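Local coordinates for HpcH/HpaI aldolase (Desulfitobacterium hafniense, PDB 3QZ6), which belongs to the HpcH/HpaI aldolase family and is built as an eight-stranded parallel TIM barrel, with two chains in the assembly, at residues Arg176-Asp181 against Glu195-Val200; Phe145-Ile150 against Ala230-Trp235; Phe92-Pro95 against Glu101-Arg104. All coordinates share one frame; numbering follows the deposited sequence.

Contact 1: Arg176-Asp181 against Glu195-Val200; sequences RDLSND and ECYEKV
L178 meets C196 and Y197 where two helices of the outer layer of a TIM barrel lie against each other: the short helix 175-181, which follows strand 170-173, and the longer helix 191-207. The patch is small, 108 Å² over both sides, and entirely apolar. A single methyl does most of the work. With CG anti to the backbone N (chi1 -179°), L178 reaches out of its helix and sets CD2 into the notch between the two side chains opposite. CD2 lies 3.9 Å from Y197 CE1, approaching the ring obliquely, while the leucine and tyrosine run antiparallel alongside each other. The Y197 ring also meets F173 and packs edge-to-face with F213 and Y194. L178 thus adds an aliphatic neighbour to an aromatic group that includes F173 and F213 of strands 170-173 and 210-215. This inner side is buried. The solvent side is looser: exposed R176 and E195 do not reach the other segment. D181, exposed as well, is nevertheless tied down, its OD2 accepting a hydrogen bond from the backbone N of V153. Back at the buried side, L178 CD2 rests 4.0 Å from C196 CB, and the cysteine SG stands 4.4 Å from the other methyl, L178 CD1.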
loop_
_atom_site.group_PDB
_atom_site.type_symbol
_atom_site.label_atom_id
_atom_site.label_comp_id
_atom_site.label_asym_id
_atom_site.label_seq_id
_atom_site.Cartn_x
_atom_site.Cartn_y
_atom_site.Cartn_z
ATOM N N ARG A 176 5.875 -2.230 -21.959
ATOM C CA ARG A 176 6.154 -3.655 -21.910
ATOM C C ARG A 176 5.555 -4.367 -23.122
ATOM O O ARG A 176 6.245 -5.128 -23.806
ATOM C CB ARG A 176 5.634 -4.280 -20.614
ATOM C CG ARG A 176 5.975 -5.774 -20.470
ATOM C CD ARG A 176 5.768 -6.243 -19.031
ATOM N NE ARG A 176 6.687 -5.550 -18.135
ATOM C CZ ARG A 176 6.392 -5.174 -16.892
ATOM N NH1 ARG A 176 5.198 -5.433 -16.382
ATOM N NH2 ARG A 176 7.299 -4.544 -16.153
ATOM N N ASP A 177 4.274 -4.127 -23.387
ATOM C CA ASP A 177 3.626 -4.743 -24.545
ATOM C C ASP A 177 4.253 -4.244 -25.847
ATOM O O ASP A 177 4.442 -5.014 -26.787
ATOM C CB ASP A 177 2.114 -4.484 -24.556
ATOM C CG ASP A 177 1.341 -5.419 -23.609
ATOM O OD1 ASP A 177 1.577 -6.646 -23.625
ATOM O OD2 ASP A 177 0.491 -4.918 -22.845
ATOM N N LEU A 178 4.564 -2.954 -25.909
ATOM C CA LEU A 178 5.156 -2.401 -27.121
ATOM C C LEU A 178 6.503 -3.049 -27.390
ATOM O O LEU A 178 6.783 -3.473 -28.509
ATOM C CB LEU A 178 5.313 -0.889 -27.020
ATOM C CG LEU A 178 5.914 -0.188 -28.245
ATOM C CD1 LEU A 178 5.041 -0.384 -29.494
ATOM C CD2 LEU A 178 6.102 1.296 -27.952
ATOM N N SER A 179 7.340 -3.136 -26.359
ATOM C CA SER A 179 8.633 -3.797 -26.511
ATOM C C SER A 179 8.412 -5.242 -26.949
ATOM O O SER A 179 9.169 -5.780 -27.747
ATOM C CB SER A 179 9.456 -3.728 -25.216
ATOM O OG SER A 179 8.841 -4.455 -24.161
ATOM N N ASN A 180 7.351 -5.863 -26.447
ATOM C CA ASN A 180 7.037 -7.220 -26.868
ATOM C C ASN A 180 6.704 -7.260 -28.348
ATOM O O ASN A 180 7.158 -8.151 -29.067
ATOM C CB ASN A 180 5.885 -7.825 -26.057
ATOM C CG ASN A 180 5.761 -9.338 -26.263
ATOM O OD1 ASN A 180 6.736 -10.016 -26.609
ATOM N ND2 ASN A 180 4.569 -9.869 -26.037
ATOM N N ASP A 181 5.917 -6.289 -28.803
ATOM C CA ASP A 181 5.520 -6.253 -30.205
ATOM C C ASP A 181 6.721 -5.985 -31.112
ATOM O O ASP A 181 6.710 -6.357 -32.282
ATOM C CB ASP A 181 4.428 -5.209 -30.455
ATOM C CG ASP A 181 3.567 -5.544 -31.669
ATOM O OD1 ASP A 181 3.193 -6.725 -31.828
ATOM O OD2 ASP A 181 3.262 -4.637 -32.468
ATOM N N GLU A 195 12.041 5.427 -30.665
ATOM C CA GLU A 195 11.648 5.799 -32.027
ATOM C C GLU A 195 10.132 5.805 -32.157
ATOM O O GLU A 195 9.555 6.733 -32.724
ATOM C CB GLU A 195 12.224 4.825 -33.052
ATOM C CG GLU A 195 13.714 4.956 -33.298
ATOM C CD GLU A 195 14.222 3.926 -34.296
ATOM O OE1 GLU A 195 13.453 3.553 -35.212
ATOM O OE2 GLU A 195 15.385 3.484 -34.155
ATOM N N CYS A 196 9.485 4.757 -31.645
ATOM C CA CYS A 196 8.027 4.699 -31.640
ATOM C C CYS A 196 7.435 5.890 -30.886
ATOM O O CYS A 196 6.508 6.548 -31.364
ATOM C CB CYS A 196 7.527 3.387 -31.014
ATOM S SG CYS A 196 7.879 1.896 -31.982
ATOM N N TYR A 197 7.961 6.162 -29.698
ATOM C CA TYR A 197 7.450 7.278 -28.905
ATOM C C TYR A 197 7.488 8.560 -29.723
ATOM O O TYR A 197 6.518 9.318 -29.758
ATOM C CB TYR A 197 8.283 7.479 -27.639
ATOM C CG TYR A 197 8.225 6.349 -26.637
ATOM C CD1 TYR A 197 7.210 5.397 -26.674
ATOM C CD2 TYR A 197 9.187 6.245 -25.640
ATOM C CE1 TYR A 197 7.165 4.367 -25.737
ATOM C CE2 TYR A 197 9.148 5.230 -24.706
ATOM C CZ TYR A 197 8.136 4.301 -24.754
ATOM O OH TYR A 197 8.130 3.296 -23.815
ATOM N N GLU A 198 8.626 8.800 -30.373
ATOM C CA GLU A 198 8.818 10.021 -31.151
ATOM C C GLU A 198 7.788 10.129 -32.266
ATOM O O GLU A 198 7.217 11.200 -32.487
ATOM C CB GLU A 198 10.234 10.082 -31.743
ATOM C CG GLU A 198 11.365 10.171 -30.719
ATOM C CD GLU A 198 11.567 11.578 -30.169
ATOM O OE1 GLU A 198 10.627 12.399 -30.254
ATOM O OE2 GLU A 198 12.672 11.862 -29.651
ATOM N N LYS A 199 7.570 9.025 -32.977
ATOM C CA LYS A 199 6.602 9.010 -34.070
ATOM C C LYS A 199 5.222 9.355 -33.546
ATOM O O LYS A 199 4.488 10.121 -34.159
ATOM C CB LYS A 199 6.559 7.649 -34.765
ATOM C CG LYS A 199 7.697 7.402 -35.735
ATOM C CD LYS A 199 7.614 6.007 -36.338
ATOM C CE LYS A 199 8.799 5.738 -37.254
ATOM N NZ LYS A 199 8.838 4.326 -37.704
ATOM N N VAL A 200 4.862 8.788 -32.403
ATOM C CA VAL A 200 3.543 9.048 -31.849
ATOM C C VAL A 200 3.417 10.496 -31.379
ATOM O O VAL A 200 2.390 11.140 -31.592
ATOM C CB VAL A 200 3.211 8.083 -30.691
ATOM C CG1 VAL A 200 1.914 8.528 -29.992
ATOM C CG2 VAL A 200 3.099 6.660 -31.229
#

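Contact 2: Phe145-Ile150 against Ala230-Trp235; sequences FIMAQI and AQMLLW
Strands 145-150 and 232-237 both belong to the parallel barrel but are not neighbours in it; the two segments are steeply inclined to each other across it, and the CA atoms of M147 and M232 stay 9.7 Å apart, so side chains alone bridge the interior. F145, M147 and M232 all send theirs inward and meet near the N-terminal ends of the strands. Both methionines are modelled as selenomethionine. M232 is the centre of the group: its chain is bent at chi2 (-67°) and again at chi3 (-69°), which folds the terminal methyl CE back into the gap between the phenylalanine and the other selenomethionine. F145 comes from the opposite direction and presents the far end of its ring. M232 CE lies 3.9 Å from F145 CZ, meeting the ring obliquely. The selenium takes part too: M232 SE is 4.8 Å from the centroid of the F145 ring, 46° off the ring normal, a Met-aromatic contact that is neither squarely over the face nor at the edge. Two residues on from F145, M147 slants across the end of M232, with its SE 3.9 Å from M232 CE. Its own methyl follows, M147 CE to M232 CE being 4.0 Å. The three side chains form an apolar cluster inside the barrel. Around it, I42 and Y40 of strand 40-44, A170 and I172 of strand 170-173 and V210 of strand 210-215 add to the packing, while on the outward side of strand 232-237, L233 and W235 pack on I253 of the second subunit and the W235 ring stacks on its Y245, both residues of helix 238-254 in that subunit.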
loop_
_atom_site.group_PDB
_atom_site.type_symbol
_atom_site.label_atom_id
_atom_site.label_comp_id
_atom_site.label_asym_id
_atom_site.label_seq_id
_atom_site.Cartn_x
_atom_site.Cartn_y
_atom_site.Cartn_z
ATOM N N PHE A 145 -12.503 12.587 -19.853
ATOM C CA PHE A 145 -11.128 12.433 -20.326
ATOM C C PHE A 145 -10.920 11.076 -20.996
ATOM O O PHE A 145 -11.141 10.039 -20.378
ATOM C CB PHE A 145 -10.153 12.591 -19.146
ATOM C CG PHE A 145 -8.707 12.487 -19.538
ATOM C CD1 PHE A 145 -8.062 13.555 -20.143
ATOM C CD2 PHE A 145 -7.997 11.321 -19.309
ATOM C CE1 PHE A 145 -6.729 13.462 -20.518
ATOM C CE2 PHE A 145 -6.660 11.220 -19.678
ATOM C CZ PHE A 145 -6.028 12.296 -20.285
ATOM N N ILE A 146 -10.495 11.080 -22.255
ATOM C CA ILE A 146 -10.252 9.834 -22.977
ATOM C C ILE A 146 -8.801 9.765 -23.415
ATOM O O ILE A 146 -8.331 10.642 -24.137
ATOM C CB ILE A 146 -11.115 9.726 -24.254
ATOM C CG1 ILE A 146 -12.607 9.831 -23.927
ATOM C CG2 ILE A 146 -10.811 8.419 -24.988
ATOM C CD1 ILE A 146 -13.053 8.894 -22.847
HETATM N N MSE A 147 -8.089 8.720 -23.005
HETATM C CA MSE A 147 -6.679 8.618 -23.362
HETATM C C MSE A 147 -6.383 7.292 -24.043
HETATM O O MSE A 147 -6.754 6.235 -23.531
HETATM C CB MSE A 147 -5.804 8.791 -22.117
HETATM C CG MSE A 147 -4.315 8.644 -22.391
HETATM SE SE MSE A 147 -3.216 9.342 -20.931
HETATM C CE MSE A 147 -3.666 8.004 -19.579
ATOM N N ALA A 148 -5.732 7.347 -25.204
ATOM C CA ALA A 148 -5.383 6.126 -25.933
ATOM C C ALA A 148 -4.017 5.603 -25.501
ATOM O O ALA A 148 -3.039 6.342 -25.475
ATOM C CB ALA A 148 -5.404 6.369 -27.445
ATOM N N GLN A 149 -3.951 4.328 -25.145
ATOM C CA GLN A 149 -2.668 3.726 -24.843
ATOM C C GLN A 149 -2.179 2.907 -26.032
ATOM O O GLN A 149 -2.889 2.044 -26.531
ATOM C CB GLN A 149 -2.735 2.853 -23.588
ATOM C CG GLN A 149 -1.408 2.163 -23.315
ATOM C CD GLN A 149 -1.556 0.931 -22.442
ATOM O OE1 GLN A 149 -1.175 0.939 -21.273
ATOM N NE2 GLN A 149 -2.102 -0.143 -23.014
ATOM N N ILE A 150 -0.962 3.198 -26.483
ATOM C CA ILE A 150 -0.400 2.581 -27.678
ATOM C C ILE A 150 0.583 1.482 -27.302
ATOM O O ILE A 150 1.533 1.721 -26.555
ATOM C CB ILE A 150 0.359 3.633 -28.518
ATOM C CG1 ILE A 150 -0.571 4.794 -28.913
ATOM C CG2 ILE A 150 0.998 2.985 -29.732
ATOM C CD1 ILE A 150 -1.820 4.384 -29.719
ATOM N N ALA A 230 5.193 16.750 -22.811
ATOM C CA ALA A 230 4.194 15.819 -22.285
ATOM C C ALA A 230 3.564 16.390 -21.016
ATOM O O ALA A 230 4.277 16.722 -20.072
ATOM C CB ALA A 230 4.846 14.492 -21.986
ATOM N N GLN A 231 2.236 16.503 -20.988
ATOM C CA GLN A 231 1.548 16.988 -19.789
ATOM C C GLN A 231 1.029 15.863 -18.884
ATOM O O GLN A 231 0.887 16.052 -17.668
ATOM C CB GLN A 231 0.372 17.887 -20.158
ATOM C CG GLN A 231 0.714 19.155 -20.906
ATOM C CD GLN A 231 -0.541 19.906 -21.309
ATOM O OE1 GLN A 231 -0.956 19.867 -22.467
ATOM N NE2 GLN A 231 -1.173 20.576 -20.340
HETATM N N MSE A 232 0.717 14.709 -19.473
HETATM C CA MSE A 232 0.196 13.585 -18.695
HETATM C C MSE A 232 1.331 12.688 -18.231
HETATM O O MSE A 232 1.791 11.820 -18.971
HETATM C CB MSE A 232 -0.813 12.765 -19.505
HETATM C CG MSE A 232 -2.210 13.348 -19.543
HETATM SE SE MSE A 232 -3.103 13.326 -17.794
HETATM C CE MSE A 232 -3.371 11.403 -17.576
ATOM N N LEU A 233 1.783 12.895 -17.000
ATOM C CA LEU A 233 2.933 12.162 -16.494
ATOM C C LEU A 233 2.464 11.071 -15.546
ATOM O O LEU A 233 1.835 11.358 -14.533
ATOM C CB LEU A 233 3.885 13.116 -15.773
ATOM C CG LEU A 233 4.239 14.361 -16.594
ATOM C CD1 LEU A 233 5.077 15.338 -15.769
ATOM C CD2 LEU A 233 4.957 13.970 -17.886
ATOM N N LEU A 234 2.783 9.825 -15.888
ATOM C CA LEU A 234 2.333 8.660 -15.138
ATOM C C LEU A 234 3.546 7.892 -14.624
ATOM O O LEU A 234 4.300 7.319 -15.405
ATOM C CB LEU A 234 1.510 7.752 -16.054
ATOM C CG LEU A 234 0.895 6.522 -15.384
ATOM C CD1 LEU A 234 -0.052 6.961 -14.285
ATOM C CD2 LEU A 234 0.158 5.648 -16.410
ATOM N N TRP A 235 3.734 7.875 -13.309
ATOM C CA TRP A 235 4.951 7.304 -12.730
ATOM C C TRP A 235 4.660 6.179 -11.747
ATOM O O TRP A 235 3.934 6.365 -10.768
ATOM C CB TRP A 235 5.783 8.394 -12.034
ATOM C CG TRP A 235 6.857 7.821 -11.153
ATOM C CD1 TRP A 235 7.995 7.182 -11.556
ATOM C CD2 TRP A 235 6.881 7.818 -9.723
ATOM N NE1 TRP A 235 8.720 6.774 -10.461
ATOM C CE2 TRP A 235 8.057 7.155 -9.326
ATOM C CE3 TRP A 235 6.022 8.309 -8.740
ATOM C CZ2 TRP A 235 8.387 6.969 -7.988
ATOM C CZ3 TRP A 235 6.360 8.122 -7.411
ATOM C CH2 TRP A 235 7.531 7.469 -7.051
#

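Contact 3: Phe92-Pro95 against Glu101-Arg104; sequences FMIP and ETMR
In the beta-alpha unit made by strand 91-94 and helix 100-110, I94 of the strand meets T102 and M103 in the first turn of the helix. The isoleucine points out of the barrel, toward the helix. M103, a selenomethionine, starts out across the line of approach, but bends at chi2 (-58°) and chi3 (96°) bring the terminal methyl back to the strand. M103 CE then sits over the branch point of the isoleucine, 3.7 Å from I94 CG2 and 3.8 Å from I94 CB, with I94 CG1 only slightly further off. T102 lends its methyl alone, T102 CG2 lying 4.1 Å from I94 CG2 at the more open border of the patch. M103 also packs on A148 of the adjoining strand 145-150 and on V97 of the connecting loop, so it spans two strands of the wall. On the solvent side of the helix, E101 and R104 form a salt bridge one turn apart, R104 NE to E101 OE1 3.3 Å, weak as a hydrogen bond. Outward strand residues covered by the apolar face of the following helix are the standard layering of a TIM barrel.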
loop_
_atom_site.group_PDB
_atom_site.type_symbol
_atom_site.label_atom_id
_atom_site.label_comp_id
_atom_site.label_asym_id
_atom_site.label_seq_id
_atom_site.Cartn_x
_atom_site.Cartn_y
_atom_site.Cartn_z
ATOM N N PHE A 92 -10.836 7.480 -18.846
ATOM C CA PHE A 92 -10.253 6.175 -19.118
ATOM C C PHE A 92 -8.889 6.212 -19.770
ATOM O O PHE A 92 -8.562 7.125 -20.522
ATOM C CB PHE A 92 -11.187 5.404 -20.053
ATOM C CG PHE A 92 -12.572 5.274 -19.527
ATOM C CD1 PHE A 92 -12.844 4.412 -18.474
ATOM C CD2 PHE A 92 -13.603 6.027 -20.068
ATOM C CE1 PHE A 92 -14.130 4.305 -17.967
ATOM C CE2 PHE A 92 -14.885 5.929 -19.572
ATOM C CZ PHE A 92 -15.157 5.062 -18.524
HETATM N N MSE A 93 -8.106 5.181 -19.486
HETATM C CA MSE A 93 -7.003 4.829 -20.355
HETATM C C MSE A 93 -7.448 3.572 -21.086
HETATM O O MSE A 93 -7.736 2.550 -20.456
HETATM C CB MSE A 93 -5.733 4.561 -19.553
HETATM C CG MSE A 93 -4.547 4.135 -20.420
HETATM SE SE MSE A 93 -2.860 4.070 -19.401
HETATM C CE MSE A 93 -3.300 2.607 -18.240
ATOM N N ILE A 94 -7.547 3.663 -22.408
ATOM C CA ILE A 94 -7.974 2.536 -23.227
ATOM C C ILE A 94 -6.733 1.776 -23.692
ATOM O O ILE A 94 -5.883 2.335 -24.384
ATOM C CB ILE A 94 -8.757 3.022 -24.475
ATOM C CG1 ILE A 94 -9.896 3.968 -24.062
ATOM C CG2 ILE A 94 -9.303 1.831 -25.260
ATOM C CD1 ILE A 94 -10.896 3.312 -23.104
ATOM N N PRO A 95 -6.621 0.496 -23.321
ATOM C CA PRO A 95 -5.367 -0.228 -23.584
ATOM C C PRO A 95 -5.281 -0.777 -25.004
ATOM O O PRO A 95 -6.316 -1.056 -25.605
ATOM C CB PRO A 95 -5.429 -1.393 -22.588
ATOM C CG PRO A 95 -6.917 -1.668 -22.455
ATOM C CD PRO A 95 -7.580 -0.305 -22.530
ATOM N N GLU A 101 -11.498 3.055 -35.044
ATOM C CA GLU A 101 -12.808 2.537 -34.674
ATOM C C GLU A 101 -12.941 2.358 -33.156
ATOM O O GLU A 101 -13.981 2.661 -32.578
ATOM C CB GLU A 101 -13.116 1.232 -35.408
ATOM C CG GLU A 101 -14.482 0.646 -35.047
ATOM C CD GLU A 101 -15.624 1.659 -35.172
ATOM O OE1 GLU A 101 -15.652 2.417 -36.173
ATOM O OE2 GLU A 101 -16.490 1.698 -34.263
ATOM N N THR A 102 -11.885 1.872 -32.513
ATOM C CA THR A 102 -11.909 1.694 -31.063
ATOM C C THR A 102 -12.149 3.029 -30.365
ATOM O O THR A 102 -12.902 3.110 -29.399
ATOM C CB THR A 102 -10.597 1.076 -30.567
ATOM O OG1 THR A 102 -10.462 -0.239 -31.119
ATOM C CG2 THR A 102 -10.578 0.989 -29.047
HETATM N N MSE A 103 -11.496 4.076 -30.857
HETATM C CA MSE A 103 -11.678 5.409 -30.299
HETATM C C MSE A 103 -13.074 5.954 -30.589
HETATM O O MSE A 103 -13.694 6.581 -29.722
HETATM C CB MSE A 103 -10.617 6.367 -30.839
HETATM C CG MSE A 103 -9.214 6.085 -30.337
HETATM SE SE MSE A 103 -9.094 6.149 -28.372
HETATM C CE MSE A 103 -9.286 4.337 -28.015
ATOM N N ARG A 104 -13.574 5.731 -31.801
ATOM C CA ARG A 104 -14.922 6.200 -32.116
ATOM C C ARG A 104 -15.938 5.568 -31.172
ATOM O O ARG A 104 -16.842 6.240 -30.680
ATOM C CB ARG A 104 -15.290 5.927 -33.578
ATOM C CG ARG A 104 -14.620 6.900 -34.554
ATOM C CD ARG A 104 -15.245 6.831 -35.945
ATOM N NE ARG A 104 -14.844 5.623 -36.657
ATOM C CZ ARG A 104 -13.781 5.547 -37.451
ATOM N NH1 ARG A 104 -13.485 4.403 -38.056
ATOM N NH2 ARG A 104 -13.010 6.615 -37.632
#

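In the fold
Along the chain contact 3 closes first, and contact 1 is nested inside the loop that contact 2 spans. Contact 2 lies inside the barrel, its centre about 6 Å from the centre of the chain, whereas contact 1 lies within the helical layer, and contact 3 joins that layer to the strand wall. Contacts 2 and 3 have centres about 12 Å apart and touch through neighbouring strands 91-94 and 145-150: probable hydrogen bonds join Q149 N to I94 O and I94 N to M147 O. Contact 1 lies about 14 Å from contact 2 and 17 Å from contact 3, centre to centre, touching neither. The barrel is thus packed at three levels: across its interior, between wall and helix, and between helices.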